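Local coordinates for putative periplasmic protein (Bacteroides vulgatus ATCC 8482, PDB 3DUE) that is of unknown function but belongs to a PepSY-like family of bacterial periplasmic proteins with a possible inhibitory role, at residues K68-V72 and K93-I97; D41-D45 and E55-K59. Numbering follows the deposited sequence.

Contact 1 (K68-V72 and K93-I97). With CAC (cacodylate ion), chain B.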
loop_
_atom_site.group_PDB
_atom_site.type_symbol
_atom_site.label_atom_id
_atom_site.label_comp_id
_atom_site.label_asym_id
_atom_site.label_seq_id
_atom_site.Cartn_x
_atom_site.Cartn_y
_atom_site.Cartn_z
ATOM N N LYS A 68 0.475 6.995 6.303
ATOM C CA LYS A 68 0.615 8.446 6.513
ATOM C C LYS A 68 0.734 8.840 7.991
ATOM O O LYS A 68 1.122 9.954 8.292
ATOM C CB LYS A 68 -0.547 9.209 5.837
ATOM C CG LYS A 68 -1.870 9.104 6.588
ATOM C CD LYS A 68 -2.979 10.014 5.991
ATOM C CE LYS A 68 -3.645 9.448 4.779
ATOM N NZ LYS A 68 -4.429 8.257 5.127
ATOM N N TYR A 69 0.400 7.920 8.907
ATOM C CA TYR A 69 0.489 8.176 10.342
ATOM C C TYR A 69 1.742 7.569 10.938
ATOM O O TYR A 69 1.950 7.663 12.138
ATOM C CB TYR A 69 -0.759 7.660 11.072
ATOM C CG TYR A 69 -2.033 8.233 10.519
ATOM C CD1 TYR A 69 -2.480 9.477 10.906
ATOM C CD2 TYR A 69 -2.789 7.515 9.617
ATOM C CE1 TYR A 69 -3.663 10.008 10.391
ATOM C CE2 TYR A 69 -3.951 8.032 9.099
ATOM C CZ TYR A 69 -4.391 9.276 9.487
ATOM O OH TYR A 69 -5.557 9.820 8.949
ATOM N N SER A 70 2.553 6.914 10.115
ATOM C CA SER A 70 3.841 6.357 10.585
ATOM C C SER A 70 4.808 6.430 9.368
ATOM O O SER A 70 5.187 7.519 8.975
ATOM C CB SER A 70 3.648 4.961 11.203
ATOM O OG SER A 70 3.148 3.980 10.295
ATOM N N ALA A 71 5.175 5.303 8.773
ATOM C CA ALA A 71 5.999 5.255 7.561
ATOM C C ALA A 71 5.777 3.882 6.979
ATOM O O ALA A 71 5.396 2.955 7.731
ATOM C CB ALA A 71 7.505 5.486 7.886
ATOM N N VAL A 72 5.977 3.736 5.671
ATOM C CA VAL A 72 5.882 2.428 4.983
ATOM C C VAL A 72 7.049 1.571 5.461
ATOM O O VAL A 72 8.170 2.042 5.454
ATOM C CB VAL A 72 5.982 2.584 3.473
ATOM C CG1 VAL A 72 5.939 1.219 2.716
ATOM C CG2 VAL A 72 4.805 3.492 2.983
ATOM N N LYS A 93 11.074 10.109 4.539
ATOM C CA LYS A 93 10.575 8.771 4.740
ATOM C C LYS A 93 9.387 8.617 3.791
ATOM O O LYS A 93 8.821 9.597 3.299
ATOM C CB LYS A 93 10.246 8.486 6.193
ATOM C CG LYS A 93 9.091 9.252 6.775
ATOM C CD LYS A 93 8.987 8.892 8.244
ATOM C CE LYS A 93 7.808 9.509 8.924
ATOM N NZ LYS A 93 7.725 9.019 10.316
HETATM N N MSE A 94 9.095 7.372 3.445
HETATM C CA MSE A 94 7.969 7.098 2.611
HETATM C C MSE A 94 6.687 6.981 3.428
HETATM O O MSE A 94 6.604 6.169 4.351
HETATM C CB MSE A 94 8.180 5.800 1.873
HETATM C CG MSE A 94 7.211 5.665 0.727
HETATM SE SE MSE A 94 7.675 4.055 -0.260
HETATM C CE MSE A 94 9.682 4.190 -0.251
ATOM N N LEU A 95 5.679 7.758 3.045
ATOM C CA LEU A 95 4.386 7.736 3.744
ATOM C C LEU A 95 3.394 6.808 3.049
ATOM O O LEU A 95 2.553 6.167 3.711
ATOM C CB LEU A 95 3.782 9.141 3.874
ATOM C CG LEU A 95 4.594 10.102 4.759
ATOM C CD1 LEU A 95 3.804 11.393 4.980
ATOM C CD2 LEU A 95 4.943 9.434 6.104
ATOM N N LYS A 96 3.523 6.697 1.732
ATOM C CA LYS A 96 2.577 5.908 0.963
ATOM C C LYS A 96 3.142 5.315 -0.351
ATOM O O LYS A 96 3.949 5.911 -1.037
ATOM C CB LYS A 96 1.363 6.777 0.678
ATOM C CG LYS A 96 0.247 6.083 -0.058
ATOM C CD LYS A 96 -0.886 7.075 -0.264
ATOM C CE LYS A 96 -1.924 6.603 -1.268
ATOM N NZ LYS A 96 -3.041 7.680 -1.366
ATOM N N ILE A 97 2.731 4.098 -0.664
ATOM C CA ILE A 97 3.081 3.479 -1.931
ATOM C C ILE A 97 1.820 2.797 -2.452
ATOM O O ILE A 97 1.050 2.244 -1.662
ATOM C CB ILE A 97 4.293 2.545 -1.805
ATOM C CG1 ILE A 97 4.703 2.012 -3.184
ATOM C CG2 ILE A 97 4.048 1.416 -0.764
ATOM C CD1 ILE A 97 5.984 1.260 -3.160
HETATM AS AS CAC B . -7.713 7.379 7.078
HETATM O O1 CAC B . -6.403 8.538 6.945
HETATM O O2 CAC B . -7.249 5.899 6.253
HETATM C C1 CAC B . -8.116 6.882 8.947
HETATM C C2 CAC B . -9.259 8.134 6.158
#

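Contact 2 (D41-D45 and E55-K59)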
loop_
_atom_site.group_PDB
_atom_site.type_symbol
_atom_site.label_atom_id
_atom_site.label_comp_id
_atom_site.label_asym_id
_atom_site.label_seq_id
_atom_site.Cartn_x
_atom_site.Cartn_y
_atom_site.Cartn_z
ATOM N N ASP A 41 -13.776 -7.247 -10.514
ATOM C CA ASP A 41 -12.532 -7.222 -9.740
ATOM C C ASP A 41 -12.806 -6.989 -8.263
ATOM O O ASP A 41 -13.491 -6.042 -7.885
ATOM C CB ASP A 41 -11.575 -6.166 -10.277
ATOM C CG ASP A 41 -10.974 -6.561 -11.607
ATOM O OD1 ASP A 41 -10.570 -7.740 -11.776
ATOM O OD2 ASP A 41 -10.915 -5.703 -12.511
ATOM N N LYS A 42 -12.303 -7.871 -7.411
ATOM C CA LYS A 42 -12.537 -7.702 -5.998
ATOM C C LYS A 42 -11.284 -7.144 -5.431
ATOM O O LYS A 42 -10.182 -7.369 -5.980
ATOM C CB LYS A 42 -12.879 -9.020 -5.313
ATOM C CG LYS A 42 -14.229 -9.598 -5.686
ATOM C CD LYS A 42 -14.361 -11.010 -5.122
ATOM C CE LYS A 42 -15.539 -11.736 -5.729
ATOM N NZ LYS A 42 -15.534 -13.226 -5.516
ATOM N N SER A 43 -11.460 -6.351 -4.376
ATOM C CA SER A 43 -10.364 -5.801 -3.619
ATOM C C SER A 43 -10.750 -5.839 -2.137
ATOM O O SER A 43 -11.926 -5.944 -1.788
ATOM C CB SER A 43 -9.977 -4.410 -4.069
ATOM O OG SER A 43 -11.046 -3.504 -3.921
ATOM N N TYR A 44 -9.734 -5.762 -1.290
ATOM C CA TYR A 44 -9.899 -5.836 0.145
ATOM C C TYR A 44 -9.219 -4.617 0.764
ATOM O O TYR A 44 -8.181 -4.208 0.258
ATOM C CB TYR A 44 -9.223 -7.122 0.637
ATOM C CG TYR A 44 -9.848 -8.356 0.060
ATOM C CD1 TYR A 44 -10.952 -8.939 0.675
ATOM C CD2 TYR A 44 -9.347 -8.944 -1.104
ATOM C CE1 TYR A 44 -11.534 -10.032 0.149
ATOM C CE2 TYR A 44 -9.916 -10.071 -1.633
ATOM C CZ TYR A 44 -11.027 -10.602 -1.005
ATOM O OH TYR A 44 -11.622 -11.744 -1.478
ATOM N N ASP A 45 -9.829 -4.023 1.779
ATOM C CA ASP A 45 -9.246 -2.851 2.465
ATOM C C ASP A 45 -9.231 -3.104 3.948
ATOM O O ASP A 45 -10.168 -3.711 4.470
ATOM C CB ASP A 45 -9.991 -1.569 2.145
ATOM C CG ASP A 45 -9.966 -1.243 0.637
ATOM O OD1 ASP A 45 -10.822 -1.758 -0.083
ATOM O OD2 ASP A 45 -9.089 -0.454 0.186
ATOM N N GLU A 55 -4.723 -1.807 1.072
ATOM C CA GLU A 55 -5.634 -2.328 0.058
ATOM C C GLU A 55 -4.892 -3.483 -0.643
ATOM O O GLU A 55 -3.697 -3.396 -0.944
ATOM C CB GLU A 55 -5.970 -1.306 -1.009
ATOM C CG GLU A 55 -7.015 -1.754 -2.032
ATOM C CD GLU A 55 -7.111 -0.809 -3.204
ATOM O OE1 GLU A 55 -6.036 -0.494 -3.826
ATOM O OE2 GLU A 55 -8.265 -0.404 -3.520
ATOM N N PHE A 56 -5.645 -4.522 -0.969
ATOM C CA PHE A 56 -5.136 -5.718 -1.618
ATOM C C PHE A 56 -6.000 -6.050 -2.791
ATOM O O PHE A 56 -7.190 -5.726 -2.772
ATOM C CB PHE A 56 -5.219 -6.912 -0.678
ATOM C CG PHE A 56 -4.465 -6.750 0.629
ATOM C CD1 PHE A 56 -3.128 -7.067 0.691
ATOM C CD2 PHE A 56 -5.120 -6.323 1.801
ATOM C CE1 PHE A 56 -2.436 -6.970 1.847
ATOM C CE2 PHE A 56 -4.440 -6.196 2.964
ATOM C CZ PHE A 56 -3.083 -6.549 3.006
ATOM N N ASP A 57 -5.426 -6.725 -3.785
ATOM C CA ASP A 57 -6.170 -7.128 -4.965
ATOM C C ASP A 57 -6.924 -8.403 -4.644
ATOM O O ASP A 57 -6.905 -8.854 -3.491
ATOM C CB ASP A 57 -5.270 -7.242 -6.209
ATOM C CG ASP A 57 -4.261 -8.400 -6.145
ATOM O OD1 ASP A 57 -4.319 -9.280 -5.268
ATOM O OD2 ASP A 57 -3.393 -8.414 -7.028
ATOM N N LYS A 58 -7.575 -8.980 -5.651
ATOM C CA LYS A 58 -8.421 -10.178 -5.469
ATOM C C LYS A 58 -7.669 -11.423 -4.971
ATOM O O LYS A 58 -8.299 -12.369 -4.467
ATOM C CB LYS A 58 -9.135 -10.527 -6.768
ATOM C CG LYS A 58 -8.220 -10.980 -7.885
ATOM C CD LYS A 58 -8.969 -11.155 -9.186
ATOM C CE LYS A 58 -8.020 -11.638 -10.286
ATOM N NZ LYS A 58 -8.733 -12.016 -11.565
ATOM N N LYS A 59 -6.351 -11.411 -5.134
ATOM C CA LYS A 59 -5.485 -12.493 -4.692
ATOM C C LYS A 59 -4.724 -12.148 -3.399
ATOM O O LYS A 59 -3.891 -12.936 -2.950
ATOM C CB LYS A 59 -4.519 -12.868 -5.813
ATOM C CG LYS A 59 -5.251 -13.353 -7.074
ATOM C CD LYS A 59 -4.278 -13.887 -8.044
ATOM C CE LYS A 59 -4.763 -13.821 -9.436
ATOM N NZ LYS A 59 -3.653 -14.213 -10.318
HETATM O O HOH W 1 -10.492 -1.410 -2.439
HETATM O O HOH W 2 -10.840 -12.504 -4.048
HETATM O O HOH W 3 -8.273 1.845 -1.240
#

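Contact 1 (K68-V72 and K93-I97)
The backbone bond from Val-72 N to Met-94 O is the best-formed polar link between the segments, 2.8 Å long with an N-H...O angle of 172°. Met-94 O is also approached by Ala-71 CA at 3.4 Å, a CA-H...O contact. Lys-93 NZ adds a weak hydrogen bond to Ser-70 O at 3.2 Å; its extended chain passes over Ala-71, with CD 3.7 Å from Ala-71 CB. The hydroxyl of Ser-70 turns instead to Asp-52. Away from the strand, Lys-68 NZ (2.7 Å) and Tyr-69 OH (2.5 Å) both donate to O1 of a cacodylate ion, probably a crystallisation additive. Packing centres on Val-72: CG2 lies 3.9 Å from CG of the selenomethionine Met-94, and CG1 lies 4.0 Å from Ile-97 CG2, while Val-65 and Val-77 adjoin it. Leu-95 and Lys-96 both pair with Lys-107, a classic beta bulge; the contact thus docks the loop after strand 62-66 onto a bulged strand of the antiparallel sheet.

Contact 2 (D41-D45 and E55-K59)
Tyr-44 and Phe-56 form an antiparallel hydrogen-bonded pair: Tyr-44 N donates to Phe-56 O (2.9 Å, 164°) and Phe-56 N to Tyr-44 O (2.8 Å, 158°), so the backbone N and O of both residues are satisfied within the pair. CA-H...O contacts flank them, from Ser-43 CA to Phe-56 O at 3.3 Å and from Glu-55 CA to Tyr-44 O at 3.2 Å. Farther along, Lys-42 O and Lys-58 N come within 3.1 Å, but the angle is too poor for a hydrogen bond. In the same segment Asp-57 OD1 accepts from Lys-59 N (2.9 Å), an Asx turn, and also from Ile-61 N.

Asp-45 and Glu-55, a non-hydrogen-bonded pair, bring like charges together, OD2 to OE2 3.8 Å. Water 1 bridges them, donating to Asp-45 OD1 (2.4 Å) and Glu-55 OE2 (2.7 Å) while accepting from Ser-43 OG (2.6 Å). Water 3 donates to Asp-45 OD2 (2.8 Å) and weakly to Glu-55 OE2 (3.2 Å). On the other face Tyr-44 CB lies 4.2 Å from Phe-56 CB. Water 2 links Tyr-44 OH (2.8 Å) to Lys-58 O (2.6 Å). The chemistry implies a hairpin with two unlike faces, one carrying aromatic rings, the other where two neighbouring carboxylates are held by shared waters, with Lys-53 balancing the charge of Asp-45 and Thr-63 bonding Glu-55 OE1.

From the N terminus the chain runs through strand 6-7 and helix 15-24 to strand 30-38, which leads into strand 41-48, and contact 2 closes first, pairing that strand with 53-56 after a short turn. The chain then adds strand 62-66 alongside 53-56 and enters the loop of 68-72. Contact 1 closes a longer excursion, which contains helix 79-88 and returns on strand 94-99, antiparallel to 62-66. The two closures follow in series, neither nesting nor crossing. Their centres lie 20 Å apart, on opposite sides of the chain's centre, and their nearest atoms are about 7 Å apart without touching. Strand 62-66 is their common neighbour: Glu-55 bonds to it through Thr-63 and Glu-64, Ile-97 through Val-65.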